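Local coordinates for putative Ribokinase II (Escherichia coli O6, PDB 3IQ0), which probably phosphorylates a sugar or related small substrate at the expense of ATP, as a magnesium-dependent kinase of the pfkB (ribokinase) family, at residues E15-K20 with G33-G38; G92-T97 with F106-K111. One frame throughout, in Å; residues are numbered along the deposited sequence.

Interaction 1. Residues E15-K20 with G33-G38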
loop_
_atom_site.group_PDB
_atom_site.type_symbol
_atom_site.label_atom_id
_atom_site.label_comp_id
_atom_site.label_asym_id
_atom_site.label_seq_id
_atom_site.Cartn_x
_atom_site.Cartn_y
_atom_site.Cartn_z
ATOM N N GLU B 15 -5.359 -8.975 -1.881
ATOM C CA GLU B 15 -4.806 -9.541 -0.661
ATOM C C GLU B 15 -3.541 -10.300 -1.022
ATOM O O GLU B 15 -3.504 -10.988 -2.040
ATOM C CB GLU B 15 -5.815 -10.491 -0.013
ATOM C CG GLU B 15 -5.415 -10.971 1.376
ATOM C CD GLU B 15 -6.528 -11.729 2.077
ATOM O OE1 GLU B 15 -6.439 -12.971 2.178
ATOM O OE2 GLU B 15 -7.496 -11.080 2.523
ATOM N N ILE B 16 -2.505 -10.138 -0.203
ATOM C CA ILE B 16 -1.228 -10.832 -0.390
ATOM C C ILE B 16 -1.077 -11.660 0.882
ATOM O O ILE B 16 -0.944 -11.110 1.970
ATOM C CB ILE B 16 -0.039 -9.848 -0.514
ATOM C CG1 ILE B 16 -0.128 -9.060 -1.825
ATOM C CG2 ILE B 16 1.272 -10.616 -0.481
ATOM C CD1 ILE B 16 -1.221 -8.033 -1.861
HETATM N N MSE B 17 -1.113 -12.982 0.742
HETATM C CA MSE B 17 -1.052 -13.881 1.897
HETATM C C MSE B 17 0.300 -14.498 2.225
HETATM O O MSE B 17 1.057 -14.874 1.339
HETATM C CB MSE B 17 -2.056 -15.025 1.708
HETATM C CG MSE B 17 -3.519 -14.602 1.691
HETATM SE SE MSE B 17 -4.697 -16.030 1.102
HETATM C CE MSE B 17 -5.223 -15.254 -0.567
ATOM N N ALA B 18 0.582 -14.620 3.513
ATOM C CA ALA B 18 1.822 -15.237 3.952
ATOM C C ALA B 18 1.746 -16.695 3.507
ATOM O O ALA B 18 0.695 -17.332 3.622
ATOM C CB ALA B 18 1.939 -15.154 5.460
ATOM N N SER B 19 2.854 -17.220 2.997
ATOM C CA SER B 19 2.888 -18.601 2.534
ATOM C C SER B 19 2.902 -19.612 3.679
ATOM O O SER B 19 2.504 -20.759 3.491
ATOM C CB SER B 19 4.117 -18.833 1.659
ATOM O OG SER B 19 5.295 -18.762 2.439
ATOM N N LYS B 20 3.350 -19.192 4.860
ATOM C CA LYS B 20 3.422 -20.103 5.999
ATOM C C LYS B 20 2.824 -19.562 7.286
ATOM O O LYS B 20 2.848 -18.360 7.541
ATOM C CB LYS B 20 4.875 -20.491 6.292
ATOM C CG LYS B 20 5.655 -21.057 5.125
ATOM C CD LYS B 20 6.893 -21.772 5.633
ATOM C CE LYS B 20 7.969 -21.846 4.571
ATOM N NZ LYS B 20 8.506 -20.485 4.271
ATOM N N GLY B 33 -0.008 -14.133 -3.960
ATOM C CA GLY B 33 -0.972 -13.138 -4.384
ATOM C C GLY B 33 -0.535 -12.476 -5.676
ATOM O O GLY B 33 0.405 -12.951 -6.323
ATOM N N PRO B 34 -1.205 -11.392 -6.095
ATOM C CA PRO B 34 -2.342 -10.784 -5.404
ATOM C C PRO B 34 -3.602 -11.608 -5.618
ATOM O O PRO B 34 -3.693 -12.367 -6.580
ATOM C CB PRO B 34 -2.454 -9.423 -6.074
ATOM C CG PRO B 34 -2.113 -9.756 -7.492
ATOM C CD PRO B 34 -0.876 -10.626 -7.309
ATOM N N TYR B 35 -4.565 -11.443 -4.721
ATOM C CA TYR B 35 -5.841 -12.137 -4.808
ATOM C C TYR B 35 -6.944 -11.097 -4.702
ATOM O O TYR B 35 -6.862 -10.180 -3.883
ATOM C CB TYR B 35 -5.977 -13.155 -3.668
ATOM C CG TYR B 35 -5.181 -14.417 -3.887
ATOM C CD1 TYR B 35 -5.631 -15.401 -4.766
ATOM C CD2 TYR B 35 -3.960 -14.616 -3.245
ATOM C CE1 TYR B 35 -4.884 -16.550 -5.007
ATOM C CE2 TYR B 35 -3.205 -15.763 -3.475
ATOM C CZ TYR B 35 -3.674 -16.723 -4.360
ATOM O OH TYR B 35 -2.927 -17.848 -4.615
ATOM N N PRO B 36 -7.985 -11.212 -5.541
ATOM C CA PRO B 36 -9.098 -10.260 -5.512
ATOM C C PRO B 36 -9.751 -10.286 -4.135
ATOM O O PRO B 36 -9.985 -11.351 -3.585
ATOM C CB PRO B 36 -10.036 -10.790 -6.594
ATOM C CG PRO B 36 -9.134 -11.521 -7.515
ATOM C CD PRO B 36 -8.191 -12.227 -6.586
ATOM N N SER B 37 -10.045 -9.125 -3.569
ATOM C CA SER B 37 -10.658 -9.109 -2.249
ATOM C C SER B 37 -11.507 -7.862 -2.006
ATOM O O SER B 37 -11.711 -7.052 -2.909
ATOM C CB SER B 37 -9.573 -9.237 -1.176
ATOM O OG SER B 37 -10.132 -9.547 0.088
ATOM N N GLY B 38 -11.996 -7.712 -0.780
ATOM C CA GLY B 38 -12.843 -6.577 -0.458
ATOM C C GLY B 38 -14.258 -7.083 -0.240
ATOM O O GLY B 38 -14.877 -7.624 -1.158
HETATM O O HOH W 1 -8.791 -8.836 2.493
#
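The backbone oxygen of E15 faces two donors of the neighbouring strand. Y35 N reaches E15 O at 2.9 Å within the plane of the carbonyl, although the N-H...O angle is only 135°, and P34 CA adds a CA-H...O contact to the same E15 O at 3.6 Å. The return bond, E15 N to Y35 O, is 2.8 Å long and straighter. Together the two bonds make E15 and Y35 an antiparallel hydrogen-bonded pair. The short strand axes run at 128°, splayed well away from a straight antiparallel course, and pairing continues on the S19 side through M17 with N32 and S19 with I30. This is the beta hairpin of strands 13-18 and 29-37, part of the small sheet that in ribokinase-like enzymes forms the lid beside the substrate site and often the dimer interface. G33 accepts a hydrogen bond from W31 of the second subunit and pairs with a strand of that chain, and a cis peptide bond joins it to P34. On the face that carries E15 and Y35, the E15 side chain runs out extended, CG anti to the backbone N. Its OE2 stands 3.9 Å from S37 OG, and a water spans the gap, donating to E15 OE2 at 2.6 Å and lying 2.8 Å from S37 OG. The side chain of M17, a selenomethionine, crosses that of Y35 at about a right angle. Its SE lies 5.2 Å from the Y35 ring centroid and 36° off the normal, an oblique Met-aromatic contact, but M17 CE is modelled too near the ring, so its exact placement is doubtful.

Interaction 2. Residues G92-T97 with F106-K111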
loop_
_atom_site.group_PDB
_atom_site.type_symbol
_atom_site.label_atom_id
_atom_site.label_comp_id
_atom_site.label_asym_id
_atom_site.label_seq_id
_atom_site.Cartn_x
_atom_site.Cartn_y
_atom_site.Cartn_z
ATOM N N GLY B 92 -6.154 -0.369 -3.225
ATOM C CA GLY B 92 -6.019 -0.845 -1.863
ATOM C C GLY B 92 -5.408 -2.231 -1.808
ATOM O O GLY B 92 -5.421 -2.968 -2.798
ATOM N N SER B 93 -4.868 -2.586 -0.648
ATOM C CA SER B 93 -4.246 -3.889 -0.469
ATOM C C SER B 93 -4.305 -4.327 0.982
ATOM O O SER B 93 -4.590 -3.529 1.880
ATOM C CB SER B 93 -2.784 -3.841 -0.901
ATOM O OG SER B 93 -2.024 -3.080 0.025
ATOM N N ALA B 94 -4.032 -5.606 1.203
ATOM C CA ALA B 94 -4.027 -6.165 2.544
ATOM C C ALA B 94 -3.065 -7.348 2.610
ATOM O O ALA B 94 -3.186 -8.290 1.833
ATOM C CB ALA B 94 -5.427 -6.615 2.929
ATOM N N PHE B 95 -2.100 -7.270 3.521
ATOM C CA PHE B 95 -1.134 -8.342 3.739
ATOM C C PHE B 95 -1.665 -9.077 4.966
ATOM O O PHE B 95 -2.035 -8.445 5.948
ATOM C CB PHE B 95 0.255 -7.776 4.059
ATOM C CG PHE B 95 0.960 -7.168 2.882
ATOM C CD1 PHE B 95 1.822 -7.934 2.100
ATOM C CD2 PHE B 95 0.781 -5.825 2.567
ATOM C CE1 PHE B 95 2.500 -7.371 1.025
ATOM C CE2 PHE B 95 1.453 -5.246 1.492
ATOM C CZ PHE B 95 2.316 -6.023 0.720
ATOM N N VAL B 96 -1.701 -10.400 4.916
ATOM C CA VAL B 96 -2.216 -11.172 6.038
ATOM C C VAL B 96 -1.307 -12.355 6.382
ATOM O O VAL B 96 -0.621 -12.895 5.517
ATOM C CB VAL B 96 -3.653 -11.694 5.717
ATOM C CG1 VAL B 96 -3.623 -12.554 4.476
ATOM C CG2 VAL B 96 -4.209 -12.476 6.885
ATOM N N THR B 97 -1.292 -12.750 7.648
ATOM C CA THR B 97 -0.478 -13.888 8.055
ATOM C C THR B 97 -1.114 -14.691 9.187
ATOM O O THR B 97 -1.725 -14.135 10.093
ATOM C CB THR B 97 0.938 -13.453 8.474
ATOM O OG1 THR B 97 1.704 -14.616 8.805
ATOM C CG2 THR B 97 0.886 -12.515 9.665
ATOM N N PHE B 106 -3.158 -8.492 10.097
ATOM C CA PHE B 106 -3.157 -7.738 8.844
ATOM C C PHE B 106 -2.356 -6.436 8.821
ATOM O O PHE B 106 -2.050 -5.850 9.853
ATOM C CB PHE B 106 -4.592 -7.347 8.477
ATOM C CG PHE B 106 -5.518 -8.505 8.236
ATOM C CD1 PHE B 106 -5.711 -9.001 6.949
ATOM C CD2 PHE B 106 -6.241 -9.063 9.285
ATOM C CE1 PHE B 106 -6.616 -10.031 6.713
ATOM C CE2 PHE B 106 -7.147 -10.093 9.059
ATOM C CZ PHE B 106 -7.336 -10.579 7.771
ATOM N N ILE B 107 -2.038 -5.999 7.608
ATOM C CA ILE B 107 -1.396 -4.710 7.365
ATOM C C ILE B 107 -2.245 -4.163 6.230
ATOM O O ILE B 107 -2.086 -4.557 5.073
ATOM C CB ILE B 107 0.071 -4.806 6.903
ATOM C CG1 ILE B 107 0.972 -5.173 8.092
ATOM C CG2 ILE B 107 0.508 -3.464 6.315
ATOM C CD1 ILE B 107 2.462 -5.185 7.769
ATOM N N PHE B 108 -3.174 -3.281 6.581
ATOM C CA PHE B 108 -4.099 -2.681 5.623
ATOM C C PHE B 108 -3.686 -1.352 5.022
ATOM O O PHE B 108 -3.059 -0.517 5.677
ATOM C CB PHE B 108 -5.463 -2.438 6.273
ATOM C CG PHE B 108 -6.203 -3.679 6.637
ATOM C CD1 PHE B 108 -6.657 -4.547 5.650
ATOM C CD2 PHE B 108 -6.476 -3.970 7.969
ATOM C CE1 PHE B 108 -7.378 -5.689 5.984
ATOM C CE2 PHE B 108 -7.196 -5.109 8.317
ATOM C CZ PHE B 108 -7.649 -5.970 7.324
ATOM N N ASN B 109 -4.074 -1.169 3.765
ATOM C CA ASN B 109 -3.879 0.076 3.044
ATOM C C ASN B 109 -5.171 0.273 2.269
ATOM O O ASN B 109 -5.244 -0.012 1.077
ATOM C CB ASN B 109 -2.722 0.031 2.060
ATOM C CG ASN B 109 -2.662 1.295 1.213
ATOM O OD1 ASN B 109 -2.821 2.404 1.728
ATOM N ND2 ASN B 109 -2.442 1.136 -0.082
ATOM N N ILE B 110 -6.194 0.748 2.964
ATOM C CA ILE B 110 -7.494 0.966 2.355
ATOM C C ILE B 110 -7.937 2.414 2.521
ATOM O O ILE B 110 -8.242 3.101 1.549
ATOM C CB ILE B 110 -8.546 0.054 3.012
ATOM C CG1 ILE B 110 -8.170 -1.415 2.798
ATOM C CG2 ILE B 110 -9.931 0.378 2.469
ATOM C CD1 ILE B 110 -9.041 -2.382 3.581
ATOM N N LYS B 111 -7.978 2.860 3.770
ATOM C CA LYS B 111 -8.394 4.214 4.119
ATOM C C LYS B 111 -7.660 5.279 3.314
ATOM O O LYS B 111 -8.257 6.271 2.893
ATOM C CB LYS B 111 -8.157 4.449 5.611
ATOM C CG LYS B 111 -8.628 5.802 6.126
ATOM C CD LYS B 111 -7.563 6.449 7.004
ATOM C CE LYS B 111 -7.092 5.504 8.105
ATOM N NZ LYS B 111 -5.876 6.020 8.804
HETATM O O HOH W 2 -2.028 -0.738 -1.734
HETATM O O HOH W 3 -1.179 -3.448 2.595
#
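V96 and F106 lie side by side and point the same way, with V96 CG2 over one face of the F106 ring, offset toward the rim. The CH-pi geometry is clear: CG2 of V96 is 3.8 Å from the centroid of the F106 ring and 27° off its normal. CG2 stands anti to the backbone N of V96, which brings it over the ring. Further along this face A94 CB meets F108 CD1 at 3.6 Å, and F106 CB covers the rim of one face of the F108 ring. The other face carries F95 beside I107, CB to CB, and S93 beside N109. Here a water bonded to S93 OG donates to I107 O at 2.9 Å; a second water on S93 OG sits so close to N109 ND2 that this bond is doubtful. Beneath the side chains an antiparallel ladder fixes the register. F95 N to I107 O is 3.1 Å and nearly straight at 172°, whereas S93 N approaches N109 O from above the carbonyl plane. I107 N to F95 O and N109 N to S93 O complete the two hydrogen-bonded pairs, which alternate with the non-hydrogen-bonded pairs A94-F108 and V96-F106. The axes, 4.7 Å apart at 173°, are those of a beta hairpin's two strands, almost exactly antiparallel. Strand 106-109 is outermost within this chain; strand 92-96 bonds on its other edge to strand 13-18, while F65 of the second subunit meets the F95 ring edge-to-face.

Overall arrangement
Interactions 1 and 2 are two hairpins of one four-stranded sheet, the second formed later in the chain, their centres about 9 Å apart. The inner strands 13-18 and 92-96 join them directly: I16 N lies 2.8 Å from A94 O and A18 N 2.9 Å from V96 O, both probable hydrogen bonds, and M17 CG packs on V96 CG1. Both contacts are largely buried and touch the second subunit, although F108 of interaction 2 is exposed. Interaction 1 has one bridged pair between strongly angled strands, supplemented by a carboxylate-water-hydroxyl link and a selenium-aromatic contact. Interaction 2 has four between nearly antiparallel strands, buries more surface (418 against 292 Å²), and puts A94, V96, F106 and F108 on one face, F95, I107 and the watered polar pair S93-N109 on the other.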